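PDB 5YKR: probable aminotransferase from Pseudomonas aeruginosa, which belongs to the class-III aminotransferases, a family of pyridoxal-phosphate-dependent fold-type I enzymes, and carries its cofactor covalently attached. Local coordinates for residues A[135-149]-A[323-336]. Sequence-based numbering, arbitrary orientation.
Sequences VTTSATDANRFVLRL and FGFGGTLAGNALQL
Phe145 lays one ring face against Phe325 CB and the backbone N of Gly326, where the glycine-rich loop 323-332 runs past the strand-turn-helix unit 135-149. That unit belongs to the large PLP-binding domain of fold-type I enzymes: strand 132-136 borders its seven-stranded sheet, and in the helix that follows Thr140 binds a phosphate oxygen of the modified lysine LLP at position 286.

Followed outward, Phe145 CB meets Phe325 CB and CD2. CG and CD1 then pass beneath Phe325 CB, a CH-pi contact with the carbon 3.6 Å from the ring centroid, while CE2 lies 3.4 Å from Gly326 N, over the same face, and CZ reaches Gly326 O. Asp141 O lies over the opposite face, so the ring is sandwiched between its own helix and the loop. Phe325 has CG between its backbone N and carbonyl carbon (chi1 68°), which carries the ring to this side; chi2 sets its tilt, and its edge meets Phe145 in an offset edge-to-face pair, planes at 60°. Its far rim touches Leu149 CD2.

One turn from Phe145, Arg148 bends at chi3 and sets its guanidinium over Gly324, the plane nearly parallel to the Phe325 ring. Two waters link it to the loop, from NH1 to Phe323 O and from NE to Gly324 O; its outer nitrogens also hold Asp171 and His190 of the second subunit, so the contact lies against the dimer interface.

At the strand end, Ala330 CB rests against Val135 O. Asn332 OD1 accepts from Gln335 N and Gln335 OE1 from Asn332 N, a capping box that leaves the Gln335 amide facing the strand. NE2, also bonded to Pro293 O, donates to Thr136 O at 3.1 Å from above the carbonyl plane; OE1 lies 3.4 Å from Val135 CG1.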
loop_
_atom_site.group_PDB
_atom_site.type_symbol
_atom_site.label_atom_id
_atom_site.label_comp_id
_atom_site.label_asym_id
_atom_site.label_seq_id
_atom_site.Cartn_x
_atom_site.Cartn_y
_atom_site.Cartn_z
ATOM N N VAL A 135 7.259 8.261 -4.348
ATOM C CA VAL A 135 6.730 7.702 -3.087
ATOM C C VAL A 135 5.593 6.765 -3.357
ATOM O O VAL A 135 4.757 7.024 -4.244
ATOM C CB VAL A 135 6.237 8.835 -2.164
ATOM C CG1 VAL A 135 5.663 8.337 -0.851
ATOM C CG2 VAL A 135 7.335 9.828 -1.912
ATOM N N THR A 136 5.550 5.685 -2.617
ATOM C CA THR A 136 4.453 4.708 -2.635
ATOM C C THR A 136 3.850 4.553 -1.222
ATOM O O THR A 136 4.359 5.148 -0.256
ATOM C CB THR A 136 4.911 3.358 -3.152
ATOM O OG1 THR A 136 5.824 2.825 -2.193
ATOM C CG2 THR A 136 5.513 3.429 -4.546
ATOM N N THR A 137 2.858 3.678 -1.082
ATOM C CA THR A 137 2.314 3.354 0.267
ATOM C C THR A 137 2.931 2.126 0.897
ATOM O O THR A 137 2.525 1.768 2.001
ATOM C CB THR A 137 0.774 3.284 0.221
ATOM O OG1 THR A 137 0.356 2.319 -0.718
ATOM C CG2 THR A 137 0.175 4.613 -0.148
ATOM N N SER A 138 3.882 1.489 0.228
ATOM C CA SER A 138 4.606 0.321 0.831
ATOM C C SER A 138 5.837 -0.036 0.010
ATOM O O SER A 138 5.911 0.233 -1.173
ATOM C CB SER A 138 3.703 -0.899 0.847
ATOM O OG SER A 138 3.424 -1.387 -0.469
ATOM N N ALA A 139 6.780 -0.708 0.657
ATOM C CA ALA A 139 7.930 -1.250 -0.039
ATOM C C ALA A 139 7.503 -2.222 -1.139
ATOM O O ALA A 139 8.083 -2.244 -2.204
ATOM C CB ALA A 139 8.905 -1.904 0.914
ATOM N N THR A 140 6.502 -3.053 -0.847
ATOM C CA THR A 140 5.997 -3.929 -1.900
ATOM C C THR A 140 5.653 -3.156 -3.163
ATOM O O THR A 140 6.061 -3.563 -4.279
ATOM C CB THR A 140 4.738 -4.674 -1.421
ATOM O OG1 THR A 140 5.076 -5.595 -0.382
ATOM C CG2 THR A 140 4.097 -5.425 -2.550
ATOM N N ASP A 141 4.914 -2.071 -3.005
ATOM C CA ASP A 141 4.483 -1.336 -4.178
ATOM C C ASP A 141 5.660 -0.677 -4.889
ATOM O O ASP A 141 5.689 -0.617 -6.112
ATOM C CB ASP A 141 3.446 -0.290 -3.800
ATOM C CG ASP A 141 2.088 -0.865 -3.562
ATOM O OD1 ASP A 141 1.874 -2.098 -3.722
ATOM O OD2 ASP A 141 1.186 -0.029 -3.257
ATOM N N ALA A 142 6.639 -0.168 -4.132
ATOM C CA ALA A 142 7.838 0.349 -4.752
ATOM C C ALA A 142 8.498 -0.712 -5.642
ATOM O O ALA A 142 8.816 -0.473 -6.806
ATOM C CB ALA A 142 8.810 0.911 -3.728
ATOM N N ASN A 143 8.629 -1.919 -5.100
ATOM C CA ASN A 143 9.198 -3.025 -5.910
ATOM C C ASN A 143 8.327 -3.351 -7.122
ATOM O O ASN A 143 8.858 -3.484 -8.230
ATOM C CB ASN A 143 9.447 -4.241 -5.018
ATOM C CG ASN A 143 10.639 -4.077 -4.103
ATOM O OD1 ASN A 143 11.622 -3.430 -4.455
ATOM N ND2 ASN A 143 10.569 -4.686 -2.925
ATOM N N ARG A 144 6.999 -3.480 -6.942
ATOM C CA ARG A 144 6.130 -3.808 -8.073
ATOM C C ARG A 144 6.252 -2.786 -9.176
ATOM O O ARG A 144 6.280 -3.112 -10.383
ATOM C CB ARG A 144 4.609 -3.817 -7.613
ATOM C CG ARG A 144 4.279 -4.910 -6.648
ATOM C CD ARG A 144 2.804 -5.102 -6.523
ATOM N NE ARG A 144 1.981 -3.977 -6.080
ATOM C CZ ARG A 144 0.930 -3.502 -6.718
ATOM N NH1 ARG A 144 0.643 -3.818 -7.942
ATOM N NH2 ARG A 144 0.181 -2.652 -6.081
ATOM N N PHE A 145 6.249 -1.514 -8.772
ATOM C CA PHE A 145 6.183 -0.422 -9.748
ATOM C C PHE A 145 7.513 -0.253 -10.478
ATOM O O PHE A 145 7.532 -0.050 -11.671
ATOM C CB PHE A 145 5.765 0.882 -9.072
ATOM C CG PHE A 145 4.396 0.848 -8.413
ATOM C CD1 PHE A 145 3.471 -0.132 -8.696
ATOM C CD2 PHE A 145 4.027 1.854 -7.540
ATOM C CE1 PHE A 145 2.239 -0.150 -8.074
ATOM C CE2 PHE A 145 2.785 1.854 -6.944
ATOM C CZ PHE A 145 1.874 0.860 -7.212
ATOM N N VAL A 146 8.619 -0.395 -9.742
ATOM C CA VAL A 146 9.939 -0.389 -10.383
ATOM C C VAL A 146 10.030 -1.525 -11.399
ATOM O O VAL A 146 10.551 -1.335 -12.514
ATOM C CB VAL A 146 11.070 -0.423 -9.366
ATOM C CG1 VAL A 146 12.392 -0.745 -10.018
ATOM C CG2 VAL A 146 11.117 0.903 -8.604
ATOM N N LEU A 147 9.534 -2.726 -11.022
ATOM C CA LEU A 147 9.643 -3.839 -11.987
ATOM C C LEU A 147 8.827 -3.535 -13.254
ATOM O O LEU A 147 9.294 -3.822 -14.382
ATOM C CB LEU A 147 9.211 -5.135 -11.348
ATOM C CG LEU A 147 10.120 -5.696 -10.251
ATOM C CD1 LEU A 147 9.483 -6.969 -9.646
ATOM C CD2 LEU A 147 11.522 -5.962 -10.798
ATOM N N ARG A 148 7.629 -2.963 -13.105
ATOM C CA ARG A 148 6.829 -2.561 -14.261
ATOM C C ARG A 148 7.594 -1.590 -15.157
ATOM O O ARG A 148 7.628 -1.768 -16.376
ATOM C CB ARG A 148 5.509 -1.924 -13.770
ATOM C CG ARG A 148 4.715 -1.219 -14.863
ATOM C CD ARG A 148 3.410 -0.619 -14.358
ATOM N NE ARG A 148 2.421 -1.649 -14.084
ATOM C CZ ARG A 148 1.702 -2.300 -14.988
ATOM N NH1 ARG A 148 1.730 -1.939 -16.220
ATOM N NH2 ARG A 148 0.923 -3.344 -14.616
ATOM N N LEU A 149 8.203 -0.556 -14.552
ATOM C CA LEU A 149 8.908 0.407 -15.332
ATOM C C LEU A 149 10.128 -0.231 -16.026
ATOM O O LEU A 149 10.474 0.149 -17.145
ATOM C CB LEU A 149 9.340 1.584 -14.433
ATOM C CG LEU A 149 8.184 2.472 -13.973
ATOM C CD1 LEU A 149 8.613 3.442 -12.899
ATOM C CD2 LEU A 149 7.536 3.247 -15.127
ATOM N N PHE A 323 -1.518 4.673 -15.808
ATOM C CA PHE A 323 -0.424 3.885 -16.422
ATOM C C PHE A 323 -0.073 2.602 -15.623
ATOM O O PHE A 323 0.981 2.025 -15.798
ATOM C CB PHE A 323 0.838 4.733 -16.683
ATOM C CG PHE A 323 0.545 6.000 -17.444
ATOM C CD1 PHE A 323 0.232 5.966 -18.802
ATOM C CD2 PHE A 323 0.663 7.231 -16.820
ATOM C CE1 PHE A 323 0.007 7.122 -19.521
ATOM C CE2 PHE A 323 0.427 8.376 -17.536
ATOM C CZ PHE A 323 0.074 8.336 -18.885
ATOM N N GLY A 324 -0.987 2.137 -14.783
ATOM C CA GLY A 324 -0.821 0.862 -14.095
ATOM C C GLY A 324 -0.146 0.915 -12.735
ATOM O O GLY A 324 0.073 -0.135 -12.117
ATOM N N PHE A 325 0.245 2.128 -12.282
ATOM C CA PHE A 325 0.952 2.206 -10.996
ATOM C C PHE A 325 0.609 3.571 -10.370
ATOM O O PHE A 325 -0.168 4.350 -10.903
ATOM C CB PHE A 325 2.479 1.995 -11.159
ATOM C CG PHE A 325 3.218 3.079 -11.895
ATOM C CD1 PHE A 325 3.081 3.246 -13.260
ATOM C CD2 PHE A 325 4.087 3.922 -11.200
ATOM C CE1 PHE A 325 3.774 4.237 -13.915
ATOM C CE2 PHE A 325 4.799 4.915 -11.849
ATOM C CZ PHE A 325 4.623 5.090 -13.206
ATOM N N GLY A 326 1.228 3.843 -9.240
ATOM C CA GLY A 326 0.876 4.943 -8.330
ATOM C C GLY A 326 -0.203 4.440 -7.461
ATOM O O GLY A 326 -0.589 3.267 -7.609
ATOM N N GLY A 327 -0.808 5.298 -6.685
ATOM C CA GLY A 327 -1.863 4.954 -5.743
ATOM C C GLY A 327 -2.430 6.265 -5.180
ATOM O O GLY A 327 -1.711 7.302 -5.079
ATOM N N THR A 328 -3.699 6.246 -4.802
ATOM C CA THR A 328 -4.399 7.492 -4.473
ATOM C C THR A 328 -3.807 8.247 -3.296
ATOM O O THR A 328 -3.786 9.489 -3.310
ATOM C CB THR A 328 -5.887 7.220 -4.295
ATOM O OG1 THR A 328 -6.400 6.491 -5.447
ATOM C CG2 THR A 328 -6.673 8.510 -4.073
ATOM N N LEU A 329 -3.314 7.535 -2.278
ATOM C CA LEU A 329 -2.753 8.141 -1.109
ATOM C C LEU A 329 -1.228 8.122 -1.127
ATOM O O LEU A 329 -0.567 8.537 -0.171
ATOM C CB LEU A 329 -3.302 7.556 0.184
ATOM C CG LEU A 329 -4.698 8.070 0.553
ATOM C CD1 LEU A 329 -5.785 7.509 -0.318
ATOM C CD2 LEU A 329 -5.044 7.806 2.005
ATOM N N ALA A 330 -0.637 7.664 -2.242
ATOM C CA ALA A 330 0.817 7.702 -2.344
ATOM C C ALA A 330 1.350 9.130 -2.495
ATOM O O ALA A 330 0.840 9.912 -3.277
ATOM C CB ALA A 330 1.250 6.873 -3.523
ATOM N N GLY A 331 2.443 9.415 -1.792
ATOM C CA GLY A 331 3.056 10.710 -1.871
ATOM C C GLY A 331 2.253 11.816 -1.241
ATOM O O GLY A 331 2.342 12.979 -1.705
ATOM N N ASN A 332 1.436 11.495 -0.239
ATOM C CA ASN A 332 0.563 12.493 0.346
ATOM C C ASN A 332 1.250 13.419 1.355
ATOM O O ASN A 332 2.354 13.156 1.818
ATOM C CB ASN A 332 -0.754 11.891 0.838
ATOM C CG ASN A 332 -0.726 11.175 2.127
ATOM O OD1 ASN A 332 0.178 11.285 2.949
ATOM N ND2 ASN A 332 -1.830 10.423 2.333
ATOM N N ALA A 333 0.554 14.500 1.698
ATOM C CA ALA A 333 1.151 15.505 2.564
ATOM C C ALA A 333 1.572 14.934 3.928
ATOM O O ALA A 333 2.614 15.294 4.475
ATOM C CB ALA A 333 0.149 16.643 2.752
ATOM N N LEU A 334 0.752 14.039 4.454
ATOM C CA LEU A 334 1.059 13.465 5.778
ATOM C C LEU A 334 2.315 12.606 5.718
ATOM O O LEU A 334 3.201 12.710 6.586
ATOM C CB LEU A 334 -0.155 12.649 6.252
ATOM C CG LEU A 334 -0.130 12.276 7.710
ATOM C CD1 LEU A 334 -0.263 13.527 8.546
ATOM C CD2 LEU A 334 -1.215 11.313 8.064
ATOM N N GLN A 335 2.447 11.764 4.686
ATOM C CA GLN A 335 3.664 10.975 4.508
ATOM C C GLN A 335 4.890 11.853 4.398
ATOM O O GLN A 335 5.918 11.600 5.026
ATOM C CB GLN A 335 3.607 10.140 3.228
ATOM C CG GLN A 335 2.637 8.946 3.237
ATOM C CD GLN A 335 2.711 8.256 1.856
ATOM O OE1 GLN A 335 2.714 8.952 0.817
ATOM N NE2 GLN A 335 2.846 6.949 1.823
ATOM N N LEU A 336 4.790 12.909 3.579
ATOM C CA LEU A 336 5.946 13.752 3.341
ATOM C C LEU A 336 6.381 14.511 4.620
ATOM O O LEU A 336 7.580 14.699 4.869
ATOM C CB LEU A 336 5.682 14.721 2.182
ATOM C CG LEU A 336 6.078 14.197 0.789
ATOM C CD1 LEU A 336 7.594 14.057 0.665
ATOM C CD2 LEU A 336 5.434 12.877 0.414
HETATM O O HOH W 1 2.446 0.584 -17.698
HETATM O O HOH W 2 2.124 -1.986 -11.294
#